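Local coordinates for ubiquitin-like-specific protease 2 (Saccharomyces cerevisiae, PDB 5LNB), which cleaves SUMO from modified proteins as a cysteine protease of the C48 family, represented here by its catalytic domain, at residues Y61-I66 against I71-V76. Residues are numbered along the deposited sequence; the frame is centred on the assembly and turned at random.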
ATOM      1  N   TYR A  61      -6.087  -3.980   5.380  1.00 21.58           N
ATOM      2  CA  TYR A  61      -5.238  -5.117   5.722  1.00 25.11           C
ATOM      3  C   TYR A  61      -4.084  -4.752   6.649  1.00 29.77           C
ATOM      4  O   TYR A  61      -3.572  -5.631   7.352  1.00 35.58           O
ATOM      5  CB  TYR A  61      -4.713  -5.784   4.452  1.00 17.70           C
ATOM      6  CG  TYR A  61      -5.812  -6.529   3.736  1.00 23.83           C
ATOM      7  CD1 TYR A  61      -6.523  -7.532   4.389  1.00 19.84           C
ATOM      8  CD2 TYR A  61      -6.173  -6.205   2.431  1.00 17.79           C
ATOM      9  CE1 TYR A  61      -7.556  -8.202   3.755  1.00 20.77           C
ATOM     10  CE2 TYR A  61      -7.203  -6.874   1.787  1.00 18.65           C
ATOM     11  CZ  TYR A  61      -7.885  -7.866   2.452  1.00 20.12           C
ATOM     12  OH  TYR A  61      -8.895  -8.535   1.813  1.00 25.85           O
ATOM     13  N   ILE A  62      -3.679  -3.484   6.695  1.00 22.97           N
ATOM     14  CA  ILE A  62      -2.666  -3.104   7.674  1.00 20.88           C
ATOM     15  C   ILE A  62      -3.277  -2.992   9.063  1.00 23.18           C
ATOM     16  O   ILE A  62      -2.663  -3.387  10.060  1.00 24.30           O
ATOM     17  CB  ILE A  62      -1.972  -1.808   7.236  1.00 18.53           C
ATOM     18  CG1 ILE A  62      -1.093  -2.096   6.012  1.00 20.41           C
ATOM     19  CG2 ILE A  62      -1.150  -1.239   8.371  1.00 21.46           C
ATOM     20  CD1 ILE A  62      -0.413  -0.873   5.449  1.00 18.40           C
ATOM     21  N   GLU A  63      -4.504  -2.482   9.149  1.00 24.61           N
ATOM     22  CA  GLU A  63      -5.207  -2.457  10.425  1.00 26.67           C
ATOM     23  C   GLU A  63      -5.448  -3.867  10.944  1.00 25.69           C
ATOM     24  O   GLU A  63      -5.360  -4.118  12.151  1.00 29.29           O
ATOM     25  CB  GLU A  63      -6.523  -1.701  10.272  1.00 24.72           C
ATOM     26  CG  GLU A  63      -6.336  -0.210  10.063  1.00 33.41           C
ATOM     27  CD  GLU A  63      -5.936   0.514  11.350  1.00 42.68           C
ATOM     28  OE1 GLU A  63      -6.396   0.094  12.437  1.00 41.64           O
ATOM     29  OE2 GLU A  63      -5.161   1.501  11.273  1.00 45.16           O
ATOM     30  N   SER A  64      -5.763  -4.801  10.047  1.00 22.88           N
ATOM     31  CA  SER A  64      -5.911  -6.192  10.460  1.00 27.29           C
ATOM     32  C   SER A  64      -4.619  -6.708  11.067  1.00 25.60           C
ATOM     33  O   SER A  64      -4.633  -7.385  12.103  1.00 29.70           O
ATOM     34  CB  SER A  64      -6.328  -7.049   9.265  1.00 36.42           C
ATOM     35  OG  SER A  64      -6.146  -8.426   9.532  1.00 44.27           O
ATOM     36  N   SER A  65      -3.488  -6.375  10.438  1.00 23.79           N
ATOM     37  CA  SER A  65      -2.185  -6.758  10.967  1.00 24.40           C
ATOM     38  C   SER A  65      -1.948  -6.147  12.341  1.00 28.46           C
ATOM     39  O   SER A  65      -1.377  -6.795  13.229  1.00 32.84           O
ATOM     40  CB  SER A  65      -1.087  -6.334   9.988  1.00 24.13           C
ATOM     41  OG  SER A  65       0.196  -6.543  10.536  1.00 26.12           O
ATOM     42  N   ILE A  66      -2.383  -4.902  12.540  1.00 24.54           N
ATOM     43  CA  ILE A  66      -2.236  -4.283  13.855  1.00 26.36           C
ATOM     44  C   ILE A  66      -3.148  -4.963  14.871  1.00 29.43           C
ATOM     45  O   ILE A  66      -2.741  -5.209  16.012  1.00 30.81           O
ATOM     46  CB  ILE A  66      -2.495  -2.766  13.769  1.00 31.54           C
ATOM     47  CG1 ILE A  66      -1.384  -2.092  12.944  1.00 25.20           C
ATOM     48  CG2 ILE A  66      -2.655  -2.151  15.185  1.00 28.60           C
ATOM     49  CD1 ILE A  66      -1.643  -0.658  12.557  1.00 23.97           C
ATOM     50  N   ILE A  71       2.122  -6.482  14.005  1.00 30.11           N
ATOM     51  CA  ILE A  71       2.933  -5.279  14.109  1.00 29.55           C
ATOM     52  C   ILE A  71       2.267  -4.363  15.129  1.00 30.44           C
ATOM     53  O   ILE A  71       1.108  -4.548  15.500  1.00 32.97           O
ATOM     54  CB  ILE A  71       3.088  -4.559  12.753  1.00 26.78           C
ATOM     55  CG1 ILE A  71       1.709  -4.132  12.229  1.00 22.79           C
ATOM     56  CG2 ILE A  71       3.785  -5.475  11.742  1.00 28.30           C
ATOM     57  CD1 ILE A  71       1.738  -3.020  11.216  1.00 21.32           C
ATOM     58  N   LYS A  72       3.018  -3.367  15.581  1.00 27.87           N
ATOM     59  CA  LYS A  72       2.480  -2.314  16.428  1.00 29.46           C
ATOM     60  C   LYS A  72       2.119  -1.114  15.565  1.00 28.09           C
ATOM     61  O   LYS A  72       2.741  -0.865  14.528  1.00 26.33           O
ATOM     62  CB  LYS A  72       3.481  -1.901  17.509  1.00 36.60           C
ATOM     63  CG  LYS A  72       4.034  -3.056  18.335  1.00 39.90           C
ATOM     64  CD  LYS A  72       5.024  -2.542  19.359  1.00 51.19           C
ATOM     65  CE  LYS A  72       5.779  -3.673  20.039  1.00 60.26           C
ATOM     66  NZ  LYS A  72       6.860  -4.233  19.173  1.00 62.78           N
ATOM     67  N   ARG A  73       1.091  -0.383  15.997  1.00 34.67           N
ATOM     68  CA  ARG A  73       0.625   0.769  15.233  1.00 34.90           C
ATOM     69  C   ARG A  73       1.757   1.748  14.933  1.00 36.01           C
ATOM     70  O   ARG A  73       1.849   2.278  13.821  1.00 34.48           O
ATOM     71  CB  ARG A  73      -0.500   1.479  15.991  1.00 32.73           C
ATOM     72  CG  ARG A  73      -1.075   2.672  15.225  1.00 34.10           C
ATOM     73  CD  ARG A  73      -2.338   3.231  15.858  1.00 35.31           C
ATOM     74  NE  ARG A  73      -3.403   2.239  15.915  1.00 31.64           N
ATOM     75  CZ  ARG A  73      -4.188   1.909  14.891  1.00 33.58           C
ATOM     76  NH1 ARG A  73      -4.022   2.485  13.706  1.00 31.69           N
ATOM     77  NH2 ARG A  73      -5.137   0.987  15.045  1.00 31.99           N
ATOM     78  N   GLU A  74       2.620   2.009  15.912  1.00 30.06           N
ATOM     79  CA  GLU A  74       3.665   3.010  15.744  1.00 34.12           C
ATOM     80  C   GLU A  74       4.783   2.575  14.801  1.00 33.18           C
ATOM     81  O   GLU A  74       5.652   3.398  14.503  1.00 31.17           O
ATOM     82  CB  GLU A  74       4.255   3.375  17.108  1.00 39.19           C
ATOM     83  CG  GLU A  74       4.786   2.187  17.900  1.00 49.59           C
ATOM     84  CD  GLU A  74       3.830   1.710  19.003  1.00 58.56           C
ATOM     85  OE1 GLU A  74       2.600   1.558  18.750  1.00 50.10           O
ATOM     86  OE2 GLU A  74       4.324   1.488  20.135  1.00 62.69           O
ATOM     87  N   GLN A  75       4.790   1.330  14.320  1.00 30.62           N
ATOM     88  CA  GLN A  75       5.845   0.849  13.435  1.00 29.59           C
ATOM     89  C   GLN A  75       5.574   1.102  11.955  1.00 27.41           C
ATOM     90  O   GLN A  75       6.497   0.948  11.144  1.00 25.14           O
ATOM     91  CB  GLN A  75       6.069  -0.653  13.638  1.00 29.71           C
ATOM     92  CG  GLN A  75       6.512  -1.033  15.038  1.00 31.80           C
ATOM     93  CD  GLN A  75       6.639  -2.536  15.222  1.00 36.08           C
ATOM     94  OE1 GLN A  75       5.933  -3.320  14.579  1.00 36.24           O
ATOM     95  NE2 GLN A  75       7.563  -2.944  16.085  1.00 36.71           N
ATOM     96  N   VAL A  76       4.350   1.490  11.581  1.00 23.21           N
ATOM     97  CA  VAL A  76       3.932   1.548  10.185  1.00 24.91           C
ATOM     98  C   VAL A  76       3.325   2.914   9.894  1.00 29.31           C
ATOM     99  O   VAL A  76       2.535   3.432  10.688  1.00 23.16           O
ATOM    100  CB  VAL A  76       2.918   0.424   9.858  1.00 28.26           C
ATOM    101  CG1 VAL A  76       1.667   0.573  10.716  1.00 27.57           C
ATOM    102  CG2 VAL A  76       2.548   0.411   8.374  1.00 18.88           C
TER
HETATM  103  O   HOH W   1      -0.624  -4.177  17.761  1.00 28.53           O
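Ile66 on the last turns of helix 51-67 is the bump that fills a hollow formed by Ile71, Arg73 and Val76, where the chain of this Ulp1-type protease domain folds back through a short 3-10 turn into edge strand 76-78 of the mixed sheet. Ile66 CG1 lies 3.7 Å from Ile71 CD1, while Ile66 CD1 pushes past to reach Arg73 CA at 3.8 Å and Val76 CG1 at 4.0 Å. One turn earlier Ile62 continues the apolar seam: its CG2 rests against both methyls of Val76, and Phe227 of helix 215-228 packs on these two residues. At the other end Ser65 OG sits 3.3 Å from Ile71 CG1, its hydrogen bond going to the carbonyl oxygen of Phe227. Arg73 passes over the outer side of Ile66, bent at chi3 (-60°), with the CD1 and CG2 methyls of Ile66 on one guanidinium face, CD1 displaced from its middle, and Glu63 at the edge. The carboxylate is turned by just 23° from the guanidinium plane, and both oxygens use syn lone pairs; Lys59 also pairs with Glu63 OE2. An alanine in place of Glu63 would probably leave the guanidinium of Arg73 without this carboxylate mate and freer to swing off Ile66. The end-on grip has two nearly straight bonds, Arg73 NH1 to Glu63 OE2 at 2.9 Å and Arg73 NH2 to Glu63 OE1 at 3.0 Å.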